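Local coordinates for Maltose/maltodextrin transport permease homologue (Bdellovibrio bacteriovorus HD100, PDB 6FFL), which binds maltotriose through the solute-binding domain held in this chain, part of a fused ABC-transporter permease that probably carries maltose and maltodextrins across the membrane, at residues Asn187-Ala192 against Ala371-Gln376; Asp195-Ile200 against Ile356-Val361; Glu346-Trp351 against Glu380-Asp385. All blocks are in the same frame, centred on the assembly; numbering follows the deposited sequence.

Contact 1 (Asn187-Ala192 against Ala371-Gln376)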
loop_
_atom_site.group_PDB
_atom_site.type_symbol
_atom_site.label_atom_id
_atom_site.label_comp_id
_atom_site.label_asym_id
_atom_site.label_seq_id
_atom_site.Cartn_x
_atom_site.Cartn_y
_atom_site.Cartn_z
ATOM N N ASN A 187 -13.163 10.479 -11.312
ATOM C CA ASN A 187 -14.459 9.907 -11.652
ATOM C C ASN A 187 -15.092 9.419 -10.354
ATOM O O ASN A 187 -15.236 8.217 -10.138
ATOM C CB ASN A 187 -14.311 8.767 -12.666
ATOM C CG ASN A 187 -15.632 8.370 -13.297
ATOM O OD1 ASN A 187 -16.484 9.211 -13.568
ATOM N ND2 ASN A 187 -15.806 7.077 -13.531
ATOM N N LEU A 188 -15.472 10.368 -9.494
ATOM C CA LEU A 188 -15.959 10.042 -8.160
ATOM C C LEU A 188 -17.455 10.234 -7.982
ATOM O O LEU A 188 -18.035 9.615 -7.081
ATOM C CB LEU A 188 -15.222 10.887 -7.107
ATOM C CG LEU A 188 -13.692 10.892 -7.216
ATOM C CD1 LEU A 188 -13.081 11.783 -6.133
ATOM C CD2 LEU A 188 -13.168 9.450 -7.130
ATOM N N ASN A 189 -18.099 11.074 -8.798
ATOM C CA ASN A 189 -19.545 11.294 -8.662
ATOM C C ASN A 189 -20.291 10.190 -9.412
ATOM O O ASN A 189 -20.948 10.405 -10.435
ATOM C CB ASN A 189 -19.939 12.676 -9.172
ATOM C CG ASN A 189 -21.410 12.981 -8.910
ATOM O OD1 ASN A 189 -22.043 12.334 -8.074
ATOM N ND2 ASN A 189 -21.965 13.951 -9.635
ATOM N N THR A 190 -20.182 8.978 -8.875
ATOM C CA THR A 190 -20.626 7.777 -9.560
ATOM C C THR A 190 -21.478 6.932 -8.633
ATOM O O THR A 190 -21.364 7.008 -7.407
ATOM C CB THR A 190 -19.443 6.928 -10.040
ATOM O OG1 THR A 190 -18.700 6.455 -8.898
ATOM C CG2 THR A 190 -18.531 7.755 -10.941
ATOM N N THR A 191 -22.337 6.112 -9.241
ATOM C CA THR A 191 -23.048 5.109 -8.459
ATOM C C THR A 191 -22.060 4.179 -7.769
ATOM O O THR A 191 -22.271 3.771 -6.619
ATOM C CB THR A 191 -24.003 4.318 -9.357
ATOM O OG1 THR A 191 -24.984 5.206 -9.902
ATOM C CG2 THR A 191 -24.704 3.238 -8.564
ATOM N N ALA A 192 -20.958 3.860 -8.449
ATOM C CA ALA A 192 -19.975 2.933 -7.895
ATOM C C ALA A 192 -19.425 3.436 -6.563
ATOM O O ALA A 192 -19.324 2.674 -5.595
ATOM C CB ALA A 192 -18.840 2.718 -8.896
ATOM N N ALA A 371 -21.865 12.651 -0.538
ATOM C CA ALA A 371 -20.418 12.558 -0.349
ATOM C C ALA A 371 -19.688 12.258 -1.656
ATOM O O ALA A 371 -18.599 12.795 -1.897
ATOM C CB ALA A 371 -20.100 11.488 0.685
ATOM N N ALA A 372 -20.254 11.387 -2.500
ATOM C CA ALA A 372 -19.639 11.136 -3.804
ATOM C C ALA A 372 -19.648 12.394 -4.661
ATOM O O ALA A 372 -18.659 12.702 -5.341
ATOM C CB ALA A 372 -20.368 9.996 -4.520
ATOM N N GLU A 373 -20.758 13.135 -4.643
ATOM C CA GLU A 373 -20.822 14.383 -5.397
ATOM C C GLU A 373 -19.757 15.358 -4.918
ATOM O O GLU A 373 -19.050 15.970 -5.726
ATOM C CB GLU A 373 -22.216 15.014 -5.273
ATOM C CG GLU A 373 -23.350 14.207 -5.917
ATOM C CD GLU A 373 -24.741 14.556 -5.379
ATOM O OE1 GLU A 373 -25.724 13.954 -5.868
ATOM O OE2 GLU A 373 -24.860 15.418 -4.477
ATOM N N GLN A 374 -19.624 15.520 -3.600
ATOM C CA GLN A 374 -18.656 16.476 -3.071
ATOM C C GLN A 374 -17.223 15.967 -3.150
ATOM O O GLN A 374 -16.291 16.781 -3.161
ATOM C CB GLN A 374 -19.020 16.841 -1.629
ATOM C CG GLN A 374 -20.164 17.850 -1.566
ATOM C CD GLN A 374 -20.925 17.827 -0.250
ATOM O OE1 GLN A 374 -20.340 17.937 0.828
ATOM N NE2 GLN A 374 -22.240 17.691 -0.340
ATOM N N ALA A 375 -17.021 14.646 -3.204
ATOM C CA ALA A 375 -15.687 14.123 -3.487
ATOM C C ALA A 375 -15.214 14.576 -4.864
ATOM O O ALA A 375 -14.070 15.021 -5.023
ATOM C CB ALA A 375 -15.674 12.594 -3.391
ATOM N N GLN A 376 -16.092 14.502 -5.862
ATOM C CA GLN A 376 -15.727 14.958 -7.201
ATOM C C GLN A 376 -15.437 16.456 -7.215
ATOM O O GLN A 376 -14.424 16.900 -7.779
ATOM C CB GLN A 376 -16.841 14.620 -8.192
ATOM C CG GLN A 376 -16.538 14.987 -9.653
ATOM C CD GLN A 376 -15.414 14.160 -10.247
ATOM O OE1 GLN A 376 -15.109 13.079 -9.762
ATOM N NE2 GLN A 376 -14.796 14.665 -11.312
#
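N187 meets Q376 through its backbone alone, its N lying 3.6 Å from Q376 OE1, while its ND2 is bonded to A177 O. L188 follows with the one hydrogen bond between the segments: L188 N donates to Q376 OE1 at 2.7 Å, with an N-H...O angle of 162°. The bond is thus nearly straight at the hydrogen, although the donor is tilted 28° from the carbonyl plane. Q376 can present this oxygen because its chain leaves with CG anti to the backbone N and then bends, chi2 67° turning CD back toward the loop. Its NE2 is bound to P186 O and E380 OE2, so both ends of the amide are held and its flip is fixed. The side chain of L188 reaches to A375, where CD1 touches CB at 3.9 Å, and L188 O rests on A372 CB at 3.5 Å.

N189 packs between Q376 and E373, one turn apart. Its CB packs on Q376 CB at 3.8 Å, and its OD1 reaches E373 CG at 3.1 Å, a contact with the aliphatic stem; the amide and carboxylate planes are almost perpendicular. A weak bond from T190 N to L188 O closes the inverse gamma turn centred on N189. T190 then brings its O within 4.3 Å of A372 CB, while its OG1 turns to L193 N. The evidence thus describes an inverse gamma turn leading into a threonine N-cap, so that the loop leading into helix 191-205 is what packs on helix 368-384.

Contact 2 (Asp195-Ile200 against Ile356-Val361)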
loop_
_atom_site.group_PDB
_atom_site.type_symbol
_atom_site.label_atom_id
_atom_site.label_comp_id
_atom_site.label_asym_id
_atom_site.label_seq_id
_atom_site.Cartn_x
_atom_site.Cartn_y
_atom_site.Cartn_z
ATOM N N ASP A 195 -22.174 3.314 -3.940
ATOM C CA ASP A 195 -22.426 1.930 -3.542
ATOM C C ASP A 195 -21.307 1.400 -2.647
ATOM O O ASP A 195 -21.560 0.609 -1.724
ATOM C CB ASP A 195 -22.574 1.041 -4.783
ATOM C CG ASP A 195 -23.932 1.190 -5.472
ATOM O OD1 ASP A 195 -24.847 1.833 -4.914
ATOM O OD2 ASP A 195 -24.080 0.650 -6.587
ATOM N N THR A 196 -20.067 1.814 -2.914
ATOM C CA THR A 196 -18.942 1.441 -2.057
ATOM C C THR A 196 -19.113 2.007 -0.654
ATOM O O THR A 196 -18.932 1.300 0.346
ATOM C CB THR A 196 -17.630 1.947 -2.673
ATOM O OG1 THR A 196 -17.410 1.294 -3.932
ATOM C CG2 THR A 196 -16.459 1.638 -1.758
ATOM N N PHE A 197 -19.423 3.302 -0.568
ATOM C CA PHE A 197 -19.745 3.916 0.713
ATOM C C PHE A 197 -20.839 3.142 1.432
ATOM O O PHE A 197 -20.743 2.887 2.641
ATOM C CB PHE A 197 -20.200 5.364 0.514
ATOM C CG PHE A 197 -19.095 6.316 0.149
ATOM C CD1 PHE A 197 -17.762 5.947 0.250
ATOM C CD2 PHE A 197 -19.401 7.587 -0.323
ATOM C CE1 PHE A 197 -16.751 6.842 -0.076
ATOM C CE2 PHE A 197 -18.394 8.488 -0.665
ATOM C CZ PHE A 197 -17.062 8.103 -0.544
ATOM N N GLN A 198 -21.898 2.765 0.708
ATOM C CA GLN A 198 -23.016 2.100 1.369
ATOM C C GLN A 198 -22.667 0.677 1.770
ATOM O O GLN A 198 -23.155 0.198 2.803
ATOM C CB GLN A 198 -24.263 2.120 0.480
ATOM C CG GLN A 198 -24.622 3.516 -0.017
ATOM C CD GLN A 198 -25.933 3.584 -0.792
ATOM O OE1 GLN A 198 -26.849 4.321 -0.416
ATOM N NE2 GLN A 198 -26.023 2.824 -1.882
ATOM N N PHE A 199 -21.852 -0.008 0.963
ATOM C CA PHE A 199 -21.458 -1.382 1.271
ATOM C C PHE A 199 -20.736 -1.448 2.605
ATOM O O PHE A 199 -21.030 -2.310 3.445
ATOM C CB PHE A 199 -20.570 -1.925 0.142
ATOM C CG PHE A 199 -20.021 -3.304 0.399
ATOM C CD1 PHE A 199 -20.859 -4.413 0.419
ATOM C CD2 PHE A 199 -18.667 -3.483 0.622
ATOM C CE1 PHE A 199 -20.350 -5.672 0.651
ATOM C CE2 PHE A 199 -18.152 -4.744 0.859
ATOM C CZ PHE A 199 -18.988 -5.833 0.872
ATOM N N ILE A 200 -19.813 -0.519 2.841
ATOM C CA ILE A 200 -19.067 -0.559 4.088
ATOM C C ILE A 200 -19.936 -0.096 5.254
ATOM O O ILE A 200 -19.844 -0.638 6.360
ATOM C CB ILE A 200 -17.769 0.248 3.940
ATOM C CG1 ILE A 200 -16.776 -0.575 3.107
ATOM C CG2 ILE A 200 -17.161 0.597 5.294
ATOM C CD1 ILE A 200 -15.524 0.141 2.818
ATOM N N ILE A 356 -11.579 12.890 3.100
ATOM C CA ILE A 356 -12.402 13.900 3.753
ATOM C C ILE A 356 -13.874 13.506 3.699
ATOM O O ILE A 356 -14.576 13.525 4.719
ATOM C CB ILE A 356 -12.164 15.272 3.100
ATOM C CG1 ILE A 356 -10.772 15.793 3.446
ATOM C CG2 ILE A 356 -13.255 16.284 3.518
ATOM C CD1 ILE A 356 -10.295 16.873 2.489
ATOM N N GLN A 357 -14.354 13.116 2.514
ATOM C CA GLN A 357 -15.784 12.865 2.366
ATOM C C GLN A 357 -16.213 11.604 3.108
ATOM O O GLN A 357 -17.262 11.603 3.767
ATOM C CB GLN A 357 -16.167 12.781 0.886
ATOM C CG GLN A 357 -15.890 14.051 0.095
ATOM C CD GLN A 357 -16.300 15.321 0.823
ATOM O OE1 GLN A 357 -17.386 15.412 1.401
ATOM N NE2 GLN A 357 -15.429 16.317 0.787
ATOM N N TYR A 358 -15.427 10.517 3.030
ATOM C CA TYR A 358 -15.884 9.301 3.703
ATOM C C TYR A 358 -15.786 9.429 5.216
ATOM O O TYR A 358 -16.567 8.804 5.938
ATOM C CB TYR A 358 -15.130 8.045 3.237
ATOM C CG TYR A 358 -15.961 6.769 3.479
ATOM C CD1 TYR A 358 -17.345 6.782 3.286
ATOM C CD2 TYR A 358 -15.382 5.598 3.943
ATOM C CE1 TYR A 358 -18.128 5.642 3.497
ATOM C CE2 TYR A 358 -16.147 4.456 4.162
ATOM C CZ TYR A 358 -17.522 4.484 3.938
ATOM O OH TYR A 358 -18.309 3.362 4.152
ATOM N N GLN A 359 -14.860 10.244 5.718
ATOM C CA GLN A 359 -14.843 10.494 7.156
ATOM C C GLN A 359 -16.161 11.100 7.607
ATOM O O GLN A 359 -16.690 10.744 8.666
ATOM C CB GLN A 359 -13.672 11.410 7.530
ATOM C CG GLN A 359 -13.384 11.488 9.029
ATOM C CD GLN A 359 -14.275 12.485 9.763
ATOM O OE1 GLN A 359 -14.812 13.418 9.164
ATOM N NE2 GLN A 359 -14.440 12.284 11.068
ATOM N N LYS A 360 -16.719 12.002 6.797
ATOM C CA LYS A 360 -17.984 12.631 7.157
ATOM C C LYS A 360 -19.138 11.645 7.066
ATOM O O LYS A 360 -20.080 11.713 7.862
ATOM C CB LYS A 360 -18.245 13.829 6.248
ATOM C CG LYS A 360 -17.269 14.976 6.423
ATOM C CD LYS A 360 -17.542 16.036 5.356
ATOM C CE LYS A 360 -16.667 17.261 5.526
ATOM N NZ LYS A 360 -16.972 18.281 4.484
ATOM N N VAL A 361 -19.100 10.748 6.077
ATOM C CA VAL A 361 -20.112 9.699 5.987
ATOM C C VAL A 361 -20.060 8.809 7.220
ATOM O O VAL A 361 -21.082 8.547 7.871
ATOM C CB VAL A 361 -19.907 8.863 4.714
ATOM C CG1 VAL A 361 -20.919 7.716 4.679
ATOM C CG2 VAL A 361 -20.025 9.720 3.492
#
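The rings of F197 and Y358 lie almost parallel, their planes 10° apart and their centroids separated by 4.4 Å. They are slid apart in opposite directions, so the rings are displaced with hardly any overlap: Y358 CD1 stands over one face of F197 toward its rim, and F197 CD1 over one face of Y358. The closest carbons of the pair are modelled doubtfully near. Y358 CG is anti to the backbone N (chi1 -156°), and the ring beyond carries the hydroxyl to the other helix. There OH donates to F197 O at 2.9 Å, in the carbonyl plane and on a lone pair, so one residue supplies both ring and acceptor. These aromatic groups span two helices of the solute-binding fold, 191-205 and 346-362, whose local axes approach to 11.3 Å and cross at -40°. I200 takes the edge of Y358, with CG2 near the ring plane and 4.1 Å from CZ; its CB is 3.2 Å from Y358 OH. V361 reaches F197 obliquely, CG2 to CD2 at 4.4 Å. F167 meets the Y358 ring edge-to-face, and A371 of helix 368-384 packs against both F197 and V361.

Contact 3 (Glu346-Trp351 against Glu380-Asp385). With GLC (alpha-D-glucopyranose), chain B.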
loop_
_atom_site.group_PDB
_atom_site.type_symbol
_atom_site.label_atom_id
_atom_site.label_comp_id
_atom_site.label_asym_id
_atom_site.label_seq_id
_atom_site.Cartn_x
_atom_site.Cartn_y
_atom_site.Cartn_z
ATOM N N GLU A 346 -2.662 14.143 -10.007
ATOM C CA GLU A 346 -4.101 14.228 -9.818
ATOM C C GLU A 346 -4.598 13.182 -8.825
ATOM O O GLU A 346 -5.606 13.410 -8.146
ATOM C CB GLU A 346 -4.811 14.064 -11.162
ATOM C CG GLU A 346 -4.715 15.289 -12.088
ATOM C CD GLU A 346 -3.422 15.389 -12.899
ATOM O OE1 GLU A 346 -2.509 14.557 -12.737
ATOM O OE2 GLU A 346 -3.322 16.324 -13.723
ATOM N N VAL A 347 -3.909 12.042 -8.725
ATOM C CA VAL A 347 -4.344 10.973 -7.823
ATOM C C VAL A 347 -4.289 11.437 -6.377
ATOM O O VAL A 347 -5.102 11.016 -5.543
ATOM C CB VAL A 347 -3.481 9.711 -8.042
ATOM C CG1 VAL A 347 -3.834 8.628 -7.033
ATOM C CG2 VAL A 347 -3.668 9.197 -9.444
ATOM N N ARG A 348 -3.342 12.317 -6.061
ATOM C CA ARG A 348 -3.234 12.868 -4.716
ATOM C C ARG A 348 -4.508 13.608 -4.324
ATOM O O ARG A 348 -5.008 13.454 -3.202
ATOM C CB ARG A 348 -2.017 13.798 -4.654
ATOM C CG ARG A 348 -1.881 14.571 -3.373
ATOM C CD ARG A 348 -1.250 13.710 -2.304
ATOM N NE ARG A 348 -2.236 13.134 -1.389
ATOM C CZ ARG A 348 -2.287 11.841 -1.072
ATOM N NH1 ARG A 348 -1.431 10.986 -1.609
ATOM N NH2 ARG A 348 -3.186 11.415 -0.196
ATOM N N ALA A 349 -5.045 14.422 -5.240
ATOM C CA ALA A 349 -6.302 15.109 -4.982
ATOM C C ALA A 349 -7.439 14.120 -4.772
ATOM O O ALA A 349 -8.322 14.345 -3.932
ATOM C CB ALA A 349 -6.631 16.050 -6.143
ATOM N N VAL A 350 -7.442 13.023 -5.534
ATOM C CA VAL A 350 -8.486 12.012 -5.382
ATOM C C VAL A 350 -8.415 11.383 -3.997
ATOM O O VAL A 350 -9.432 11.266 -3.303
ATOM C CB VAL A 350 -8.389 10.949 -6.489
ATOM C CG1 VAL A 350 -9.332 9.787 -6.172
ATOM C CG2 VAL A 350 -8.751 11.552 -7.848
ATOM N N TRP A 351 -7.217 10.960 -3.574
ATOM C CA TRP A 351 -7.092 10.357 -2.246
ATOM C C TRP A 351 -7.539 11.322 -1.156
ATOM O O TRP A 351 -8.243 10.937 -0.214
ATOM C CB TRP A 351 -5.646 9.945 -1.971
ATOM C CG TRP A 351 -5.100 8.808 -2.756
ATOM C CD1 TRP A 351 -3.880 8.772 -3.371
ATOM C CD2 TRP A 351 -5.702 7.515 -2.977
ATOM N NE1 TRP A 351 -3.692 7.543 -3.974
ATOM C CE2 TRP A 351 -4.793 6.759 -3.746
ATOM C CE3 TRP A 351 -6.921 6.928 -2.601
ATOM C CZ2 TRP A 351 -5.061 5.452 -4.156
ATOM C CZ3 TRP A 351 -7.184 5.624 -3.014
ATOM C CH2 TRP A 351 -6.256 4.905 -3.778
ATOM N N GLU A 380 -11.695 18.104 -8.009
ATOM C CA GLU A 380 -11.480 19.004 -9.136
ATOM C C GLU A 380 -10.945 20.344 -8.660
ATOM O O GLU A 380 -10.062 20.927 -9.300
ATOM C CB GLU A 380 -12.778 19.194 -9.924
ATOM C CG GLU A 380 -13.190 17.987 -10.770
ATOM C CD GLU A 380 -14.592 18.136 -11.348
ATOM O OE1 GLU A 380 -15.327 19.042 -10.900
ATOM O OE2 GLU A 380 -14.964 17.349 -12.244
ATOM N N GLN A 381 -11.453 20.844 -7.529
ATOM C CA GLN A 381 -10.933 22.099 -6.993
ATOM C C GLN A 381 -9.469 21.968 -6.584
ATOM O O GLN A 381 -8.653 22.852 -6.880
ATOM C CB GLN A 381 -11.784 22.571 -5.812
ATOM C CG GLN A 381 -11.313 23.910 -5.223
ATOM C CD GLN A 381 -11.402 25.070 -6.215
ATOM O OE1 GLN A 381 -12.391 25.217 -6.935
ATOM N NE2 GLN A 381 -10.366 25.905 -6.247
ATOM N N GLN A 382 -9.106 20.868 -5.910
ATOM C CA GLN A 382 -7.715 20.683 -5.506
ATOM C C GLN A 382 -6.800 20.593 -6.723
ATOM O O GLN A 382 -5.679 21.111 -6.703
ATOM C CB GLN A 382 -7.569 19.433 -4.626
ATOM C CG GLN A 382 -6.170 19.233 -3.987
ATOM C CD GLN A 382 -6.136 18.081 -2.973
ATOM O OE1 GLN A 382 -7.176 17.680 -2.448
ATOM N NE2 GLN A 382 -4.937 17.540 -2.705
ATOM N N ILE A 383 -7.268 19.959 -7.800
ATOM C CA ILE A 383 -6.465 19.881 -9.019
ATOM C C ILE A 383 -6.333 21.255 -9.666
ATOM O O ILE A 383 -5.263 21.619 -10.174
ATOM C CB ILE A 383 -7.068 18.851 -9.989
ATOM C CG1 ILE A 383 -6.932 17.446 -9.406
ATOM C CG2 ILE A 383 -6.410 18.947 -11.368
ATOM C CD1 ILE A 383 -7.642 16.384 -10.203
ATOM N N ARG A 384 -7.419 22.030 -9.679
ATOM C CA ARG A 384 -7.349 23.406 -10.169
ATOM C C ARG A 384 -6.327 24.210 -9.375
ATOM O O ARG A 384 -5.512 24.945 -9.946
ATOM C CB ARG A 384 -8.728 24.054 -10.082
ATOM C CG ARG A 384 -9.176 24.780 -11.326
ATOM C CD ARG A 384 -10.648 24.531 -11.564
ATOM N NE ARG A 384 -11.415 24.643 -10.325
ATOM C CZ ARG A 384 -12.450 23.869 -10.013
ATOM N NH1 ARG A 384 -12.851 22.916 -10.844
ATOM N NH2 ARG A 384 -13.084 24.047 -8.863
ATOM N N ASP A 385 -6.354 24.077 -8.054
ATOM C CA ASP A 385 -5.373 24.722 -7.200
ATOM C C ASP A 385 -4.041 23.988 -7.317
ATOM O O ASP A 385 -2.999 24.614 -7.474
ATOM C CB ASP A 385 -5.833 24.745 -5.738
ATOM C CG ASP A 385 -7.210 25.374 -5.555
ATOM O OD1 ASP A 385 -7.675 26.124 -6.444
ATOM O OD2 ASP A 385 -7.827 25.124 -4.497
HETATM C C1 GLC B . -1.945 4.666 -0.480
HETATM C C2 GLC B . -1.190 5.708 -1.308
HETATM C C3 GLC B . -1.188 7.047 -0.563
HETATM C C4 GLC B . -2.613 7.479 -0.265
HETATM C C5 GLC B . -3.344 6.378 0.519
HETATM C C6 GLC B . -4.827 6.711 0.636
HETATM O O2 GLC B . 0.156 5.272 -1.583
HETATM O O3 GLC B . -0.553 8.062 -1.372
HETATM O O4 GLC B . -2.583 8.688 0.509
HETATM O O5 GLC B . -3.265 5.152 -0.217
HETATM O O6 GLC B . -5.499 5.851 1.581
#
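Q382 and I383 reach A349 with different first torsions: Q382 CG is anti to its backbone N (chi1 -173°), whereas I383 CG1 is anti to its carbonyl carbon (chi1 -68°). The Q382 chain stays extended beyond CG and lies across A349, bringing CD to 3.6 Å from A349 CA. I383 CG1 presses on A349 CB at 3.6 Å. Its CD1 goes on to E346 CG, also at 3.6 Å, the two side chains crossing at about a right angle. The small methyl of A349 thus sits where both partners converge, and the local axes come within 8.7 Å.

R348 bends at chi2 and chi3, and its guanidinium presents an edge to the bound glucose. R348 NH2 donates to glucose O4 at 2.9 Å, and NH1 to glucose O3 at 3.1 Å; NH1 adds a weak bond to O4, so two nitrogens grip that oxygen. W351 offers the sugar a ring face instead: glucose C4 lies 3.6 Å from W351 CD1, and C6 also stands over that face toward the rim. Such aromatic stacking on a sugar is familiar from maltodextrin-binding proteins. D352 links the two halves of the contact, with OD1 in a salt bridge to R348 NH2 and OD2 accepting from Q382 NE2. The packing side chain Q382 is therefore in the second shell of the sugar site and may help to position the arginine through D352.

Helices 346-362 and 368-384 run roughly antiparallel here, at 142°. The loop carrying V184 and P186 packs against E346 and I383, P164 and F165 of helix 164-167 touch W351, F165 N also being bonded to the glucose, and P342, just past strand 339-340, touches V347.

In the fold
Contacts 2 and 3 each lie on the same side of the chain's centre as contact 1, and the three contacts share three helices. Helix 191-205 and the turn before it serve contacts 1 and 2, helix 346-362 serves contacts 2 and 3, and helix 368-384 serves contacts 1 and 3. Along the chain, contact 2 falls within the span of contact 1, whereas contact 3 alternates with both. Centres of contacts 1 and 2 are about 10 Å apart, 1 and 3 about 13 Å, and 2 and 3 about 18 Å. A371 against V361 joins the first two; L188 against V350 joins contact 1 to contact 3. The last two helices of the chain are thereby tied to helix 191-205 as well as to the maltotriose pocket.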